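Local structure of trans-isoprenyl diphosphate synthase (Caulobacter crescentus, 3OYR) at residues E167-M172 and Y184-Q189; F228-D233 and A257-L262. The protein probably makes all-trans-octaprenyl diphosphate, the precursor of quinone side chains, by adding five isopentenyl units to farnesyl diphosphate with the help of magnesium. All coordinates share one frame; numbering follows the deposited sequence.

Contact 1 (E167-M172 and Y184-Q189); sequences EVLQLM and YLEIIQ
Helical segments E167-M172 and Y184-Q189 run roughly antiparallel, their axes 144° apart in direction and 9.0 Å apart at closest approach, with Q170 and I187 facing each other at a CA-CA distance of 6.2 Å. I187 carries most of the contact, packing on L169 and Q170. Its chi1 of -70° puts CG1 anti to the carbonyl carbon and CG2 anti to the backbone N, so that CG1 faces L169, 3.7 Å from its CG, and CG2 rests against CB of Q170 at 3.9 Å. CD1 reaches over the opposite backbone to 3.8 Å from CA of Q170. On the outer flank the extended chain of E186 passes L169 at about a right angle, and its OE1 lies 3.8 Å from CD2 of L169, a van der Waals touch made by the carboxylate of the exposed E186. Across the segments the contact is therefore purely a packing one. Q170 is also extended, which carries its amide past I187 to where OE1 accepts a hydrogen bond from K191; the side chain of Q170 lies about 5 Å from those of D105 and D109. The contact joins neighbouring helices of the all-helical isoprenoid synthase fold, just beside the calcium-binding aspartates of a DDxxD motif.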
ATOM      1  N   GLU B 167      -4.287  -1.197  11.961  1.00 27.15           N
ATOM      2  CA  GLU B 167      -5.027   0.026  11.659  1.00 29.36           C
ATOM      3  C   GLU B 167      -6.528  -0.223  11.545  1.00 29.87           C
ATOM      4  O   GLU B 167      -7.343   0.605  11.974  1.00 31.08           O
ATOM      5  CB  GLU B 167      -4.513   0.631  10.358  1.00 34.27           C
ATOM      6  CG  GLU B 167      -3.097   1.261  10.448  1.00 38.26           C
ATOM      7  CD  GLU B 167      -3.141   2.717  10.865  1.00 51.28           C
ATOM      8  OE1 GLU B 167      -3.476   3.003  12.038  1.00 53.14           O
ATOM      9  OE2 GLU B 167      -2.836   3.576  10.011  1.00 46.97           O
ATOM     10  N   VAL B 168      -6.894  -1.356  10.947  1.00 28.15           N
ATOM     11  CA  VAL B 168      -8.282  -1.768  10.910  1.00 31.17           C
ATOM     12  C   VAL B 168      -8.803  -2.038  12.328  1.00 35.12           C
ATOM     13  O   VAL B 168      -9.893  -1.580  12.676  1.00 41.04           O
ATOM     14  CB  VAL B 168      -8.497  -2.969   9.952  1.00 30.09           C
ATOM     15  CG1 VAL B 168      -9.908  -3.490  10.025  1.00 26.26           C
ATOM     16  CG2 VAL B 168      -8.232  -2.554   8.549  1.00 26.76           C
ATOM     17  N   LEU B 169      -8.002  -2.734  13.147  1.00 32.60           N
ATOM     18  CA  LEU B 169      -8.370  -3.066  14.520  1.00 32.23           C
ATOM     19  C   LEU B 169      -8.612  -1.806  15.319  1.00 36.52           C
ATOM     20  O   LEU B 169      -9.571  -1.737  16.082  1.00 40.01           O
ATOM     21  CB  LEU B 169      -7.292  -3.909  15.225  1.00 30.69           C
ATOM     22  CG  LEU B 169      -7.602  -4.473  16.630  1.00 32.20           C
ATOM     23  CD1 LEU B 169      -9.003  -5.131  16.731  1.00 26.36           C
ATOM     24  CD2 LEU B 169      -6.495  -5.474  17.055  1.00 29.86           C
ATOM     25  N   GLN B 170      -7.739  -0.821  15.131  1.00 31.39           N
ATOM     26  CA  GLN B 170      -7.912   0.488  15.719  1.00 34.75           C
ATOM     27  C   GLN B 170      -9.186   1.186  15.214  1.00 37.57           C
ATOM     28  O   GLN B 170      -9.967   1.702  16.014  1.00 38.62           O
ATOM     29  CB  GLN B 170      -6.690   1.337  15.435  1.00 30.06           C
ATOM     30  CG  GLN B 170      -6.791   2.719  16.009  1.00 30.43           C
ATOM     31  CD  GLN B 170      -5.581   3.532  15.691  1.00 42.67           C
ATOM     32  OE1 GLN B 170      -4.703   3.686  16.525  1.00 45.06           O
ATOM     33  NE2 GLN B 170      -5.511   4.044  14.465  1.00 46.31           N
ATOM     34  N   LEU B 171      -9.407   1.176  13.899  1.00 41.00           N
ATOM     35  CA  LEU B 171     -10.629   1.753  13.314  1.00 43.58           C
ATOM     36  C   LEU B 171     -11.903   1.158  13.928  1.00 44.29           C
ATOM     37  O   LEU B 171     -12.832   1.892  14.263  1.00 48.81           O
ATOM     38  CB  LEU B 171     -10.644   1.598  11.784  1.00 37.54           C
ATOM     39  CG  LEU B 171     -11.772   2.293  11.001  1.00 43.94           C
ATOM     40  CD1 LEU B 171     -11.718   3.817  11.146  1.00 56.66           C
ATOM     41  CD2 LEU B 171     -11.735   1.904   9.530  1.00 41.55           C
ATOM     42  N   MET B 172     -11.918  -0.164  14.091  1.00 42.55           N
ATOM     43  CA  MET B 172     -13.061  -0.880  14.661  1.00 48.73           C
ATOM     44  C   MET B 172     -13.207  -0.754  16.181  1.00 49.18           C
ATOM     45  O   MET B 172     -14.319  -0.709  16.693  1.00 48.44           O
ATOM     46  CB  MET B 172     -13.030  -2.373  14.284  1.00 49.64           C
ATOM     47  CG  MET B 172     -13.124  -2.694  12.780  1.00 52.83           C
ATOM     48  SD  MET B 172     -14.326  -1.755  11.792  1.00 60.61           S
ATOM     49  CE  MET B 172     -15.875  -2.239  12.546  1.00 56.51           C
ATOM     50  N   TYR B 184      -5.636  -2.508  23.238  1.00 32.62           N
ATOM     51  CA  TYR B 184      -4.779  -1.373  22.956  1.00 28.70           C
ATOM     52  C   TYR B 184      -3.329  -1.773  22.647  1.00 33.54           C
ATOM     53  O   TYR B 184      -2.759  -1.280  21.675  1.00 26.81           O
ATOM     54  CB  TYR B 184      -4.796  -0.365  24.095  1.00 31.86           C
ATOM     55  CG  TYR B 184      -3.695   0.664  23.980  1.00 31.29           C
ATOM     56  CD1 TYR B 184      -3.825   1.753  23.133  1.00 34.55           C
ATOM     57  CD2 TYR B 184      -2.519   0.535  24.714  1.00 39.32           C
ATOM     58  CE1 TYR B 184      -2.827   2.683  23.024  1.00 29.68           C
ATOM     59  CE2 TYR B 184      -1.506   1.453  24.593  1.00 34.23           C
ATOM     60  CZ  TYR B 184      -1.673   2.530  23.760  1.00 35.91           C
ATOM     61  OH  TYR B 184      -0.656   3.452  23.656  1.00 40.51           O
ATOM     62  N   LEU B 185      -2.745  -2.628  23.489  1.00 31.75           N
ATOM     63  CA  LEU B 185      -1.381  -3.110  23.287  1.00 36.32           C
ATOM     64  C   LEU B 185      -1.227  -3.999  22.060  1.00 33.54           C
ATOM     65  O   LEU B 185      -0.152  -4.076  21.481  1.00 36.73           O
ATOM     66  CB  LEU B 185      -0.875  -3.867  24.514  1.00 35.60           C
ATOM     67  CG  LEU B 185      -0.577  -3.090  25.802  1.00 40.12           C
ATOM     68  CD1 LEU B 185      -0.179  -4.086  26.903  1.00 36.22           C
ATOM     69  CD2 LEU B 185       0.493  -2.027  25.610  1.00 34.55           C
ATOM     70  N   GLU B 186      -2.291  -4.708  21.715  1.00 33.72           N
ATOM     71  CA  GLU B 186      -2.340  -5.501  20.501  1.00 34.86           C
ATOM     72  C   GLU B 186      -2.325  -4.573  19.286  1.00 36.09           C
ATOM     73  O   GLU B 186      -1.594  -4.811  18.354  1.00 23.76           O
ATOM     74  CB  GLU B 186      -3.590  -6.381  20.507  1.00 36.82           C
ATOM     75  CG  GLU B 186      -3.702  -7.345  19.343  1.00 50.87           C
ATOM     76  CD  GLU B 186      -5.025  -8.118  19.320  1.00 63.53           C
ATOM     77  OE1 GLU B 186      -5.269  -8.813  18.308  1.00 64.59           O
ATOM     78  OE2 GLU B 186      -5.814  -8.034  20.297  1.00 58.92           O
ATOM     79  N   ILE B 187      -3.117  -3.500  19.322  1.00 25.21           N
ATOM     80  CA  ILE B 187      -3.133  -2.494  18.283  1.00 26.94           C
ATOM     81  C   ILE B 187      -1.782  -1.815  18.082  1.00 30.83           C
ATOM     82  O   ILE B 187      -1.288  -1.757  16.945  1.00 32.83           O
ATOM     83  CB  ILE B 187      -4.190  -1.412  18.615  1.00 28.04           C
ATOM     84  CG1 ILE B 187      -5.599  -2.004  18.476  1.00 29.75           C
ATOM     85  CG2 ILE B 187      -3.941  -0.098  17.837  1.00 26.25           C
ATOM     86  CD1 ILE B 187      -6.728  -1.080  19.024  1.00 27.88           C
ATOM     87  N   ILE B 188      -1.174  -1.309  19.162  1.00 25.68           N
ATOM     88  CA  ILE B 188       0.107  -0.611  19.001  1.00 25.38           C
ATOM     89  C   ILE B 188       1.219  -1.578  18.593  1.00 28.98           C
ATOM     90  O   ILE B 188       2.122  -1.202  17.866  1.00 27.44           O
ATOM     91  CB  ILE B 188       0.495   0.299  20.203  1.00 26.23           C
ATOM     92  CG1 ILE B 188       0.720  -0.501  21.504  1.00 19.61           C
ATOM     93  CG2 ILE B 188      -0.593   1.352  20.398  1.00 24.93           C
ATOM     94  CD1 ILE B 188       1.539   0.248  22.587  1.00 24.72           C
ATOM     95  N   GLN B 189       1.124  -2.838  19.004  1.00 24.70           N
ATOM     96  CA  GLN B 189       2.157  -3.783  18.568  1.00 24.67           C
ATOM     97  C   GLN B 189       2.116  -3.970  17.039  1.00 23.07           C
ATOM     98  O   GLN B 189       3.161  -3.991  16.371  1.00 30.66           O
ATOM     99  CB  GLN B 189       2.078  -5.112  19.313  1.00 23.98           C
ATOM    100  CG  GLN B 189       3.222  -6.064  18.909  1.00 24.91           C
ATOM    101  CD  GLN B 189       3.247  -7.355  19.688  1.00 38.54           C
ATOM    102  OE1 GLN B 189       3.285  -7.358  20.917  1.00 35.11           O
ATOM    103  NE2 GLN B 189       3.288  -8.470  18.968  1.00 43.54           N
TER

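Contact 2 (F228-D233 and A257-L262); sequences FQLADD and ATLPLL. With CA (calcium ion), chain F; DMA (dimethylallyl diphosphate), chain D; DMA (dimethylallyl diphosphate), chain G.
L230 and L259 meet through their CD2 methyls at 3.8 Å, the apolar end of a buried contact between helical segment 228-233 and the N-terminal end of helix 259-267, with T258 at its N-cap position. Next to it, the P260 ring packs on D233, CG lying 3.8 Å from the carbonyl O, and T258 CB sits 3.8 Å from D233 OD2. Away from the leucine pair, packing gives way to water: D233 O, besides meeting P260, accepts from a molecule at 2.7 Å that accepts from T258 OG1. Beyond, D232, its CG anti to the backbone N (chi1 -174°), turns OD1 to calcium at 2.3 Å; two oxygens of one dimethylallyl diphosphate and three waters are further ligands, while K246 forms a salt bridge with OD2. D233 probably acts in the second shell: OD1, near a calcium-bound water, takes the NE2 hydrogen of Q229 (2.8 Å, 140°) from above the carboxylate plane, and OD2 probably shares a short hydrogen bond with the Y184 hydroxyl. Q229 OE1 is also hydrogen-bonded to T192, and NE2 bonds weakly to O1A of the calcium-bound dimethylallyl diphosphate. The chemistry implies a cation-bridged diphosphate site, calcium probably standing in for catalytic magnesium.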
ATOM      1  N   PHE B 228       8.136   3.298  21.943  1.00 31.61           N
ATOM      2  CA  PHE B 228       8.018   4.415  21.014  1.00 30.15           C
ATOM      3  C   PHE B 228       6.577   4.885  20.905  1.00 27.95           C
ATOM      4  O   PHE B 228       6.299   6.081  21.036  1.00 30.02           O
ATOM      5  CB  PHE B 228       8.565   4.022  19.619  1.00 38.63           C
ATOM      6  CG  PHE B 228       8.656   5.175  18.652  1.00 36.45           C
ATOM      7  CD1 PHE B 228       9.780   6.007  18.648  1.00 28.61           C
ATOM      8  CD2 PHE B 228       7.614   5.441  17.747  1.00 32.28           C
ATOM      9  CE1 PHE B 228       9.857   7.098  17.759  1.00 36.13           C
ATOM     10  CE2 PHE B 228       7.694   6.524  16.839  1.00 25.80           C
ATOM     11  CZ  PHE B 228       8.807   7.354  16.852  1.00 30.55           C
ATOM     12  N   GLN B 229       5.662   3.941  20.679  1.00 27.16           N
ATOM     13  CA  GLN B 229       4.258   4.285  20.472  1.00 29.31           C
ATOM     14  C   GLN B 229       3.565   4.777  21.749  1.00 31.11           C
ATOM     15  O   GLN B 229       2.760   5.721  21.703  1.00 32.49           O
ATOM     16  CB  GLN B 229       3.510   3.108  19.874  1.00 30.88           C
ATOM     17  CG  GLN B 229       2.104   3.467  19.438  1.00 25.07           C
ATOM     18  CD  GLN B 229       2.063   4.597  18.421  1.00 38.74           C
ATOM     19  OE1 GLN B 229       2.804   4.599  17.445  1.00 39.33           O
ATOM     20  NE2 GLN B 229       1.197   5.560  18.650  1.00 29.65           N
ATOM     21  N   LEU B 230       3.870   4.138  22.876  1.00 30.85           N
ATOM     22  CA  LEU B 230       3.419   4.623  24.195  1.00 32.40           C
ATOM     23  C   LEU B 230       3.847   6.072  24.439  1.00 33.65           C
ATOM     24  O   LEU B 230       3.019   6.895  24.830  1.00 29.30           O
ATOM     25  CB  LEU B 230       3.926   3.721  25.318  1.00 31.95           C
ATOM     26  CG  LEU B 230       3.207   2.368  25.362  1.00 31.65           C
ATOM     27  CD1 LEU B 230       3.971   1.403  26.211  1.00 23.35           C
ATOM     28  CD2 LEU B 230       1.831   2.526  25.892  1.00 28.05           C
ATOM     29  N   ALA B 231       5.120   6.386  24.173  1.00 30.32           N
ATOM     30  CA  ALA B 231       5.601   7.769  24.266  1.00 35.47           C
ATOM     31  C   ALA B 231       4.890   8.681  23.272  1.00 34.01           C
ATOM     32  O   ALA B 231       4.536   9.797  23.625  1.00 30.37           O
ATOM     33  CB  ALA B 231       7.108   7.852  24.085  1.00 27.75           C
ATOM     34  N   ASP B 232       4.659   8.199  22.049  1.00 30.72           N
ATOM     35  CA  ASP B 232       3.912   8.965  21.052  1.00 29.82           C
ATOM     36  C   ASP B 232       2.494   9.271  21.513  1.00 32.49           C
ATOM     37  O   ASP B 232       2.006  10.395  21.344  1.00 35.52           O
ATOM     38  CB  ASP B 232       3.860   8.240  19.702  1.00 30.07           C
ATOM     39  CG  ASP B 232       3.213   9.081  18.629  1.00 39.26           C
ATOM     40  OD1 ASP B 232       1.981   8.920  18.390  1.00 33.59           O
ATOM     41  OD2 ASP B 232       3.923   9.942  18.059  1.00 37.71           O
ATOM     42  N   ASP B 233       1.830   8.269  22.090  1.00 34.41           N
ATOM     43  CA  ASP B 233       0.489   8.449  22.629  1.00 34.57           C
ATOM     44  C   ASP B 233       0.457   9.459  23.790  1.00 38.05           C
ATOM     45  O   ASP B 233      -0.454  10.284  23.862  1.00 36.81           O
ATOM     46  CB  ASP B 233      -0.124   7.101  23.022  1.00 31.09           C
ATOM     47  CG  ASP B 233      -0.530   6.263  21.797  1.00 42.12           C
ATOM     48  OD1 ASP B 233      -0.446   6.754  20.647  1.00 38.15           O
ATOM     49  OD2 ASP B 233      -0.945   5.106  21.981  1.00 47.70           O
ATOM     50  N   ALA B 257      -9.447   6.376  21.606  1.00 45.18           N
ATOM     51  CA  ALA B 257      -8.982   5.979  22.918  1.00 45.30           C
ATOM     52  C   ALA B 257      -7.591   5.387  22.826  1.00 49.24           C
ATOM     53  O   ALA B 257      -7.317   4.468  22.036  1.00 53.94           O
ATOM     54  CB  ALA B 257      -9.944   4.982  23.562  1.00 45.41           C
ATOM     55  N   THR B 258      -6.704   5.950  23.625  1.00 45.63           N
ATOM     56  CA  THR B 258      -5.371   5.418  23.782  1.00 39.12           C
ATOM     57  C   THR B 258      -5.181   5.260  25.276  1.00 40.27           C
ATOM     58  O   THR B 258      -5.986   5.772  26.067  1.00 39.68           O
ATOM     59  CB  THR B 258      -4.334   6.385  23.220  1.00 34.02           C
ATOM     60  OG1 THR B 258      -4.417   7.618  23.923  1.00 36.01           O
ATOM     61  CG2 THR B 258      -4.587   6.663  21.738  1.00 41.22           C
ATOM     62  N   LEU B 259      -4.131   4.547  25.656  1.00 35.31           N
ATOM     63  CA  LEU B 259      -3.820   4.294  27.045  1.00 40.58           C
ATOM     64  C   LEU B 259      -3.838   5.521  27.996  1.00 42.76           C
ATOM     65  O   LEU B 259      -4.440   5.416  29.057  1.00 41.86           O
ATOM     66  CB  LEU B 259      -2.524   3.485  27.177  1.00 39.87           C
ATOM     67  CG  LEU B 259      -2.254   2.899  28.559  1.00 36.84           C
ATOM     68  CD1 LEU B 259      -3.250   1.782  28.856  1.00 32.78           C
ATOM     69  CD2 LEU B 259      -0.822   2.430  28.675  1.00 35.43           C
ATOM     70  N   PRO B 260      -3.211   6.676  27.628  1.00 45.12           N
ATOM     71  CA  PRO B 260      -3.286   7.795  28.593  1.00 46.56           C
ATOM     72  C   PRO B 260      -4.721   8.153  28.983  1.00 49.31           C
ATOM     73  O   PRO B 260      -4.997   8.376  30.169  1.00 50.23           O
ATOM     74  CB  PRO B 260      -2.648   8.964  27.843  1.00 46.52           C
ATOM     75  CG  PRO B 260      -1.767   8.343  26.842  1.00 49.52           C
ATOM     76  CD  PRO B 260      -2.362   7.023  26.469  1.00 46.02           C
ATOM     77  N   LEU B 261      -5.615   8.159  27.994  1.00 48.14           N
ATOM     78  CA  LEU B 261      -7.043   8.406  28.199  1.00 48.35           C
ATOM     79  C   LEU B 261      -7.720   7.325  29.040  1.00 49.99           C
ATOM     80  O   LEU B 261      -8.491   7.630  29.959  1.00 47.93           O
ATOM     81  CB  LEU B 261      -7.757   8.529  26.847  1.00 48.79           C
ATOM     82  CG  LEU B 261      -9.275   8.717  26.913  1.00 52.21           C
ATOM     83  CD1 LEU B 261      -9.568  10.049  27.554  1.00 48.99           C
ATOM     84  CD2 LEU B 261      -9.941   8.605  25.544  1.00 54.20           C
ATOM     85  N   LEU B 262      -7.430   6.070  28.714  1.00 45.10           N
ATOM     86  CA  LEU B 262      -7.977   4.923  29.430  1.00 50.58           C
ATOM     87  C   LEU B 262      -7.576   4.915  30.909  1.00 53.36           C
ATOM     88  O   LEU B 262      -8.412   4.658  31.791  1.00 53.22           O
ATOM     89  CB  LEU B 262      -7.530   3.617  28.769  1.00 50.61           C
ATOM     90  CG  LEU B 262      -8.031   3.239  27.372  1.00 49.20           C
ATOM     91  CD1 LEU B 262      -7.440   1.877  26.963  1.00 46.68           C
ATOM     92  CD2 LEU B 262      -9.549   3.192  27.322  1.00 49.84           C
TER
HETATM   93 CA    CA F 338       0.025   9.777  17.648  1.00 39.99          CA
HETATM   94  C1  DMA D 336       5.020   8.615  13.132  1.00 34.07           C
HETATM   95  O1  DMA D 336       6.375   8.146  13.151  1.00 31.76           O
HETATM   96  C2  DMA D 336       4.410   7.258  13.152  1.00 40.81           C
HETATM   97  C3  DMA D 336       4.039   6.662  14.288  1.00 44.64           C
HETATM   98  C4  DMA D 336       4.076   7.351  15.626  1.00 35.88           C
HETATM   99  C5  DMA D 336       3.537   5.256  14.174  1.00 37.87           C
HETATM  100  PA  DMA D 336       7.671   8.977  13.598  1.00 35.52           P
HETATM  101  O1A DMA D 336       8.916   8.115  13.533  1.00 24.76           O
HETATM  102  O2A DMA D 336       7.383   9.620  14.926  1.00 32.14           O
HETATM  103  O3A DMA D 336       7.618  10.072  12.404  1.00 29.24           O
HETATM  104  PB  DMA D 336       8.832  10.743  11.558  1.00 31.19           P
HETATM  105  O1B DMA D 336       9.220   9.726  10.501  1.00 35.06           O
HETATM  106  O2B DMA D 336       8.036  11.907  11.006  1.00 34.15           O
HETATM  107  O3B DMA D 336       9.957  11.099  12.492  1.00 33.39           O
HETATM  108  C1  DMA G 339      -0.129   5.156  13.817  1.00 47.45           C
HETATM  109  O1  DMA G 339       0.110   5.991  14.944  1.00 40.17           O
HETATM  110  C2  DMA G 339       0.342   5.744  12.523  1.00 55.47           C
HETATM  111  C3  DMA G 339       0.966   5.020  11.587  1.00 44.33           C
HETATM  112  C4  DMA G 339       1.262   3.560  11.721  1.00 45.48           C
HETATM  113  C5  DMA G 339       1.382   5.730  10.342  1.00 32.94           C
HETATM  114  PA  DMA G 339      -0.526   7.472  15.185  1.00 32.43           P
HETATM  115  O1A DMA G 339      -0.457   7.648  16.672  1.00 32.48           O
HETATM  116  O2A DMA G 339      -1.823   7.681  14.450  1.00 42.31           O
HETATM  117  O3A DMA G 339       0.652   8.342  14.500  1.00 35.46           O
HETATM  118  PB  DMA G 339       0.654   9.942  14.266  1.00 37.98           P
HETATM  119  O1B DMA G 339       2.067  10.072  13.759  1.00 33.11           O
HETATM  120  O2B DMA G 339       0.374  10.555  15.618  1.00 37.21           O
HETATM  121  O3B DMA G 339      -0.442  10.259  13.275  1.00 33.63           O
HETATM  122  O   HOH W   1       0.705  11.823  18.675  1.00 35.39           O
HETATM  123  O   HOH W   2      -2.899   9.368  23.021  1.00 33.31           O
HETATM  124  O   HOH W   3      -0.991   8.968  19.597  1.00 40.34           O
HETATM  125  O   HOH W   4      -2.005  10.975  17.136  1.00 35.07           O

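In the fold
From the N terminus, the chain first reaches contact 1, where helix 150-173 and helix 181-206 close the short connection of 11 residues between 167-172 and 184-189. Helix 211-238 follows, and contact 2 then closes a longer excursion of 23 residues, from 228-233 to 257-262. The two loops are in series, neither nested nor crossed. Their centres lie 12 Å apart, yet Y184 joins them, its ring packing on L259 and its hydroxyl lying near L230. I188 adds a touch on Q229. Helix 181-206 thus packs on helix 150-173 in contact 1 and, through Y184 and I188, on the segments of contact 2, while E167, V168, L171 and M172 pack on the second subunit.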